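Local coordinates for putative antitoxin VapB45 (Mycobacterium tuberculosis, PDB 5AF3), which is possibly the antitoxin of a type II toxin-antitoxin system, the presumed partner of the toxin VapC45, at residues 105-117 with 158-172. Numbering follows the deposited sequence.
Sequences VGPHALASQDLCT and EHYLQQISFADDNLA
Gln113 swings CG away from its own backbone N (chi1 -178°), and a chi1 of -57° in Phe166 lays that ring against Gln113 CA, where a beta hairpin meets the capped start of a helix. Gln113 CA sits 3.5 Å from the centroid of the Phe166 ring, almost on the normal, a CH-pi contact; CB and CG then pass ring atoms CG and CD2, OE1 ends near Phe166 CB, and the Gln113 amide lies nearly parallel to the ring (planes 10° apart). Beside this contact, a single beta bridge pairs the backbones of Ser112 and Leu171, flanked by Ala172 N donating to Ala111 O (2.8 Å) and Gln113 N to Asn170 O (2.8 Å). Ala111 O also meets the Phe166 ring edge, near its plane. The type I turn 167-170 links antiparallel strands 164-166 and 172-176, and Asp169 OD1 accepts from Leu171 N in an Asx turn, while OD2 forms a salt bridge with Arg12. Ser112 OG accepts from Asp114 N, capping the type I turn 112-115 that leads into helix 115-130. Leu171 CD2 packs against His108 O (3.6 Å) and CB; His108 ND1 is hydrogen-bonded to Glu77 OE2. Farther along, Leu115 CD2 and Cys116 SG pack on Leu161, so this structural packing joins helix 115-130 to helix 155-161 as well as to the sheet's edge. Beyond the ring, Asn170 ND2 donates to Gln113 OE1 at 2.6 Å, approaching from above the glutamine's carbonyl plane while the oxygen lies in the asparagine's amide plane.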
loop_
_atom_site.group_PDB
_atom_site.type_symbol
_atom_site.label_atom_id
_atom_site.label_comp_id
_atom_site.label_asym_id
_atom_site.label_seq_id
_atom_site.Cartn_x
_atom_site.Cartn_y
_atom_site.Cartn_z
ATOM N N VAL A 105 20.994 -24.944 -3.333
ATOM C CA VAL A 105 19.687 -25.200 -2.709
ATOM C C VAL A 105 18.755 -25.941 -3.676
ATOM O O VAL A 105 17.855 -26.652 -3.232
ATOM C CB VAL A 105 19.053 -23.882 -2.193
ATOM C CG1 VAL A 105 17.635 -24.094 -1.594
ATOM C CG2 VAL A 105 19.983 -23.333 -1.106
ATOM N N GLY A 106 19.003 -25.776 -4.971
ATOM C CA GLY A 106 18.229 -26.500 -5.993
ATOM C C GLY A 106 17.455 -25.611 -6.961
ATOM O O GLY A 106 17.425 -24.383 -6.817
ATOM N N PRO A 107 16.819 -26.233 -7.977
ATOM C CA PRO A 107 16.034 -25.476 -8.944
ATOM C C PRO A 107 15.044 -24.543 -8.248
ATOM O O PRO A 107 14.497 -24.856 -7.167
ATOM C CB PRO A 107 15.303 -26.569 -9.756
ATOM C CG PRO A 107 16.246 -27.779 -9.628
ATOM C CD PRO A 107 16.818 -27.691 -8.251
ATOM N N HIS A 108 14.824 -23.402 -8.885
ATOM C CA HIS A 108 13.874 -22.393 -8.354
ATOM C C HIS A 108 14.147 -22.132 -6.864
ATOM O O HIS A 108 13.229 -22.025 -6.059
ATOM C CB HIS A 108 12.412 -22.887 -8.578
ATOM C CG HIS A 108 12.034 -23.034 -10.022
ATOM N ND1 HIS A 108 12.018 -21.973 -10.908
ATOM C CD2 HIS A 108 11.643 -24.125 -10.736
ATOM C CE1 HIS A 108 11.648 -22.408 -12.104
ATOM N NE2 HIS A 108 11.416 -23.706 -12.025
ATOM N N ALA A 109 15.434 -22.069 -6.475
ATOM C CA ALA A 109 15.792 -21.948 -5.073
ATOM C C ALA A 109 15.106 -20.768 -4.332
ATOM O O ALA A 109 14.851 -20.863 -3.136
ATOM C CB ALA A 109 17.337 -21.796 -4.939
ATOM N N LEU A 110 14.891 -19.652 -5.038
ATOM C CA LEU A 110 14.208 -18.498 -4.405
ATOM C C LEU A 110 12.829 -18.865 -3.874
ATOM O O LEU A 110 12.369 -18.294 -2.872
ATOM C CB LEU A 110 14.090 -17.319 -5.361
ATOM C CG LEU A 110 15.415 -16.669 -5.783
ATOM C CD1 LEU A 110 15.163 -15.547 -6.729
ATOM C CD2 LEU A 110 16.080 -16.113 -4.529
ATOM N N ALA A 111 12.200 -19.841 -4.535
ATOM C CA ALA A 111 10.853 -20.327 -4.148
ATOM C C ALA A 111 10.895 -21.609 -3.291
ATOM O O ALA A 111 9.874 -22.246 -3.030
ATOM C CB ALA A 111 9.996 -20.518 -5.397
ATOM N N SER A 112 12.081 -21.944 -2.805
ATOM C CA SER A 112 12.279 -23.175 -2.049
ATOM C C SER A 112 12.022 -23.058 -0.559
ATOM O O SER A 112 12.345 -22.062 0.066
ATOM C CB SER A 112 13.714 -23.684 -2.280
ATOM O OG SER A 112 13.993 -24.755 -1.411
ATOM N N GLN A 113 11.522 -24.144 0.025
ATOM C CA GLN A 113 11.299 -24.250 1.444
ATOM C C GLN A 113 12.622 -24.150 2.200
ATOM O O GLN A 113 12.643 -23.760 3.350
ATOM C CB GLN A 113 10.611 -25.572 1.771
ATOM C CG GLN A 113 10.306 -25.746 3.249
ATOM C CD GLN A 113 9.288 -26.832 3.496
ATOM O OE1 GLN A 113 8.857 -27.526 2.567
ATOM N NE2 GLN A 113 8.893 -26.985 4.749
ATOM N N ASP A 114 13.722 -24.477 1.521
ATOM C CA ASP A 114 15.039 -24.520 2.176
ATOM C C ASP A 114 15.739 -23.162 2.161
ATOM O O ASP A 114 16.774 -22.974 2.812
ATOM C CB ASP A 114 15.940 -25.552 1.480
ATOM C CG ASP A 114 15.513 -26.992 1.762
ATOM O OD1 ASP A 114 14.826 -27.218 2.780
ATOM O OD2 ASP A 114 15.879 -27.878 0.950
ATOM N N LEU A 115 15.181 -22.210 1.423
ATOM C CA LEU A 115 15.843 -20.904 1.299
ATOM C C LEU A 115 15.990 -20.274 2.671
ATOM O O LEU A 115 17.070 -19.859 3.057
ATOM C CB LEU A 115 15.066 -19.954 0.380
ATOM C CG LEU A 115 15.668 -18.544 0.322
ATOM C CD1 LEU A 115 17.020 -18.545 -0.434
ATOM C CD2 LEU A 115 14.698 -17.543 -0.357
ATOM N N CYS A 116 14.898 -20.176 3.412
ATOM C CA CYS A 116 14.952 -19.410 4.646
ATOM C C CYS A 116 15.899 -20.045 5.680
ATOM O O CYS A 116 16.644 -19.315 6.368
ATOM C CB CYS A 116 13.567 -19.153 5.202
ATOM S SG CYS A 116 13.650 -17.992 6.503
ATOM N N THR A 117 15.929 -21.388 5.734
ATOM C CA THR A 117 16.756 -22.079 6.725
ATOM C C THR A 117 18.238 -22.262 6.290
ATOM O O THR A 117 19.132 -22.257 7.143
ATOM C CB THR A 117 16.171 -23.476 7.079
ATOM O OG1 THR A 117 15.972 -24.214 5.865
ATOM C CG2 THR A 117 14.848 -23.327 7.830
ATOM N N GLU A 158 13.662 -12.058 6.401
ATOM C CA GLU A 158 12.922 -13.208 6.990
ATOM C C GLU A 158 11.425 -12.964 7.060
ATOM O O GLU A 158 10.630 -13.854 6.711
ATOM C CB GLU A 158 13.395 -13.521 8.398
ATOM C CG GLU A 158 14.591 -14.382 8.468
ATOM C CD GLU A 158 14.832 -14.898 9.878
ATOM O OE1 GLU A 158 14.312 -14.306 10.863
ATOM O OE2 GLU A 158 15.567 -15.892 9.989
ATOM N N HIS A 159 11.031 -11.774 7.510
ATOM C CA HIS A 159 9.583 -11.403 7.564
ATOM C C HIS A 159 8.842 -11.730 6.260
ATOM O O HIS A 159 7.717 -12.277 6.282
ATOM C CB HIS A 159 9.432 -9.918 7.950
ATOM C CG HIS A 159 8.054 -9.342 7.754
ATOM N ND1 HIS A 159 6.938 -9.815 8.415
ATOM C CD2 HIS A 159 7.625 -8.318 6.976
ATOM C CE1 HIS A 159 5.883 -9.101 8.062
ATOM N NE2 HIS A 159 6.272 -8.184 7.194
ATOM N N TYR A 160 9.441 -11.421 5.119
ATOM C CA TYR A 160 8.797 -11.790 3.867
ATOM C C TYR A 160 8.884 -13.283 3.509
ATOM O O TYR A 160 7.931 -13.839 2.959
ATOM C CB TYR A 160 9.289 -10.910 2.727
ATOM C CG TYR A 160 8.891 -9.485 3.044
ATOM C CD1 TYR A 160 7.602 -9.045 2.776
ATOM C CD2 TYR A 160 9.775 -8.618 3.697
ATOM C CE1 TYR A 160 7.197 -7.754 3.146
ATOM C CE2 TYR A 160 9.388 -7.327 4.073
ATOM C CZ TYR A 160 8.103 -6.904 3.792
ATOM O OH TYR A 160 7.682 -5.633 4.147
ATOM N N LEU A 161 10.050 -13.890 3.738
ATOM C CA LEU A 161 10.241 -15.314 3.471
ATOM C C LEU A 161 9.241 -16.180 4.211
ATOM O O LEU A 161 8.822 -17.176 3.671
ATOM C CB LEU A 161 11.662 -15.757 3.873
ATOM C CG LEU A 161 12.783 -15.025 3.119
ATOM C CD1 LEU A 161 14.152 -15.694 3.373
ATOM C CD2 LEU A 161 12.559 -14.905 1.635
ATOM N N GLN A 162 8.907 -15.784 5.443
ATOM C CA GLN A 162 7.963 -16.457 6.347
ATOM C C GLN A 162 6.529 -16.499 5.823
ATOM O O GLN A 162 5.711 -17.290 6.320
ATOM C CB GLN A 162 7.969 -15.761 7.724
ATOM C CG GLN A 162 9.116 -16.199 8.604
ATOM C CD GLN A 162 9.416 -15.243 9.772
ATOM O OE1 GLN A 162 8.843 -14.145 9.890
ATOM N NE2 GLN A 162 10.323 -15.677 10.652
ATOM N N GLN A 163 6.213 -15.651 4.856
ATOM C CA GLN A 163 4.844 -15.578 4.287
ATOM C C GLN A 163 4.526 -16.692 3.277
ATOM O O GLN A 163 3.381 -16.818 2.828
ATOM C CB GLN A 163 4.585 -14.224 3.614
ATOM C CG GLN A 163 4.877 -12.969 4.484
ATOM C CD GLN A 163 4.220 -13.064 5.831
ATOM O OE1 GLN A 163 3.064 -13.457 5.933
ATOM N NE2 GLN A 163 4.947 -12.717 6.875
ATOM N N ILE A 164 5.549 -17.453 2.871
ATOM C CA ILE A 164 5.411 -18.385 1.775
ATOM C C ILE A 164 5.071 -19.755 2.346
ATOM O O ILE A 164 5.656 -20.167 3.344
ATOM C CB ILE A 164 6.722 -18.457 0.927
ATOM C CG1 ILE A 164 7.096 -17.052 0.409
ATOM C CG2 ILE A 164 6.553 -19.400 -0.288
ATOM C CD1 ILE A 164 8.406 -17.008 -0.350
ATOM N N SER A 165 4.115 -20.443 1.710
ATOM C CA SER A 165 3.741 -21.818 2.093
ATOM C C SER A 165 4.251 -22.748 1.015
ATOM O O SER A 165 4.349 -22.348 -0.139
ATOM C CB SER A 165 2.201 -21.934 2.189
ATOM O OG SER A 165 1.749 -21.224 3.315
ATOM N N PHE A 166 4.530 -24.014 1.370
ATOM C CA PHE A 166 5.171 -24.917 0.392
ATOM C C PHE A 166 4.375 -26.199 0.061
ATOM O O PHE A 166 3.682 -26.704 0.928
ATOM C CB PHE A 166 6.591 -25.240 0.865
ATOM C CG PHE A 166 7.421 -23.988 1.071
ATOM C CD1 PHE A 166 8.017 -23.363 -0.021
ATOM C CD2 PHE A 166 7.491 -23.389 2.323
ATOM C CE1 PHE A 166 8.730 -22.160 0.151
ATOM C CE2 PHE A 166 8.217 -22.198 2.508
ATOM C CZ PHE A 166 8.813 -21.585 1.402
ATOM N N ALA A 167 4.490 -26.665 -1.186
ATOM C CA ALA A 167 3.832 -27.887 -1.648
ATOM C C ALA A 167 4.692 -29.107 -1.322
ATOM O O ALA A 167 5.702 -28.982 -0.596
ATOM C CB ALA A 167 3.531 -27.809 -3.152
ATOM N N ASP A 168 4.270 -30.277 -1.825
ATOM C CA ASP A 168 4.966 -31.548 -1.577
ATOM C C ASP A 168 6.427 -31.465 -1.992
ATOM O O ASP A 168 7.322 -31.988 -1.308
ATOM C CB ASP A 168 4.286 -32.708 -2.323
ATOM C CG ASP A 168 3.390 -33.546 -1.415
ATOM O OD1 ASP A 168 3.215 -33.167 -0.227
ATOM O OD2 ASP A 168 2.865 -34.595 -1.883
ATOM N N ASP A 169 6.648 -30.789 -3.113
ATOM C CA ASP A 169 7.963 -30.682 -3.714
ATOM C C ASP A 169 8.865 -29.642 -3.024
ATOM O O ASP A 169 9.944 -29.347 -3.531
ATOM C CB ASP A 169 7.798 -30.329 -5.188
ATOM C CG ASP A 169 6.934 -29.108 -5.386
ATOM O OD1 ASP A 169 6.611 -28.413 -4.378
ATOM O OD2 ASP A 169 6.598 -28.833 -6.553
ATOM N N ASN A 170 8.433 -29.100 -1.886
ATOM C CA ASN A 170 9.206 -28.045 -1.171
ATOM C C ASN A 170 9.391 -26.742 -1.960
ATOM O O ASN A 170 10.319 -25.982 -1.671
ATOM C CB ASN A 170 10.607 -28.552 -0.784
ATOM C CG ASN A 170 10.557 -29.717 0.174
ATOM O OD1 ASN A 170 10.965 -30.822 -0.178
ATOM N ND2 ASN A 170 10.041 -29.486 1.387
ATOM N N LEU A 171 8.567 -26.529 -2.985
ATOM C CA LEU A 171 8.498 -25.214 -3.656
ATOM C C LEU A 171 7.195 -24.502 -3.305
ATOM O O LEU A 171 6.192 -25.164 -3.010
ATOM C CB LEU A 171 8.637 -25.345 -5.156
ATOM C CG LEU A 171 10.022 -25.845 -5.645
ATOM C CD1 LEU A 171 10.014 -25.937 -7.112
ATOM C CD2 LEU A 171 11.122 -24.833 -5.227
ATOM N N ALA A 172 7.228 -23.160 -3.319
ATOM C CA ALA A 172 6.072 -22.333 -2.978
ATOM C C ALA A 172 4.730 -22.802 -3.616
ATOM O O ALA A 172 4.632 -23.047 -4.812
ATOM C CB ALA A 172 6.333 -20.881 -3.374
#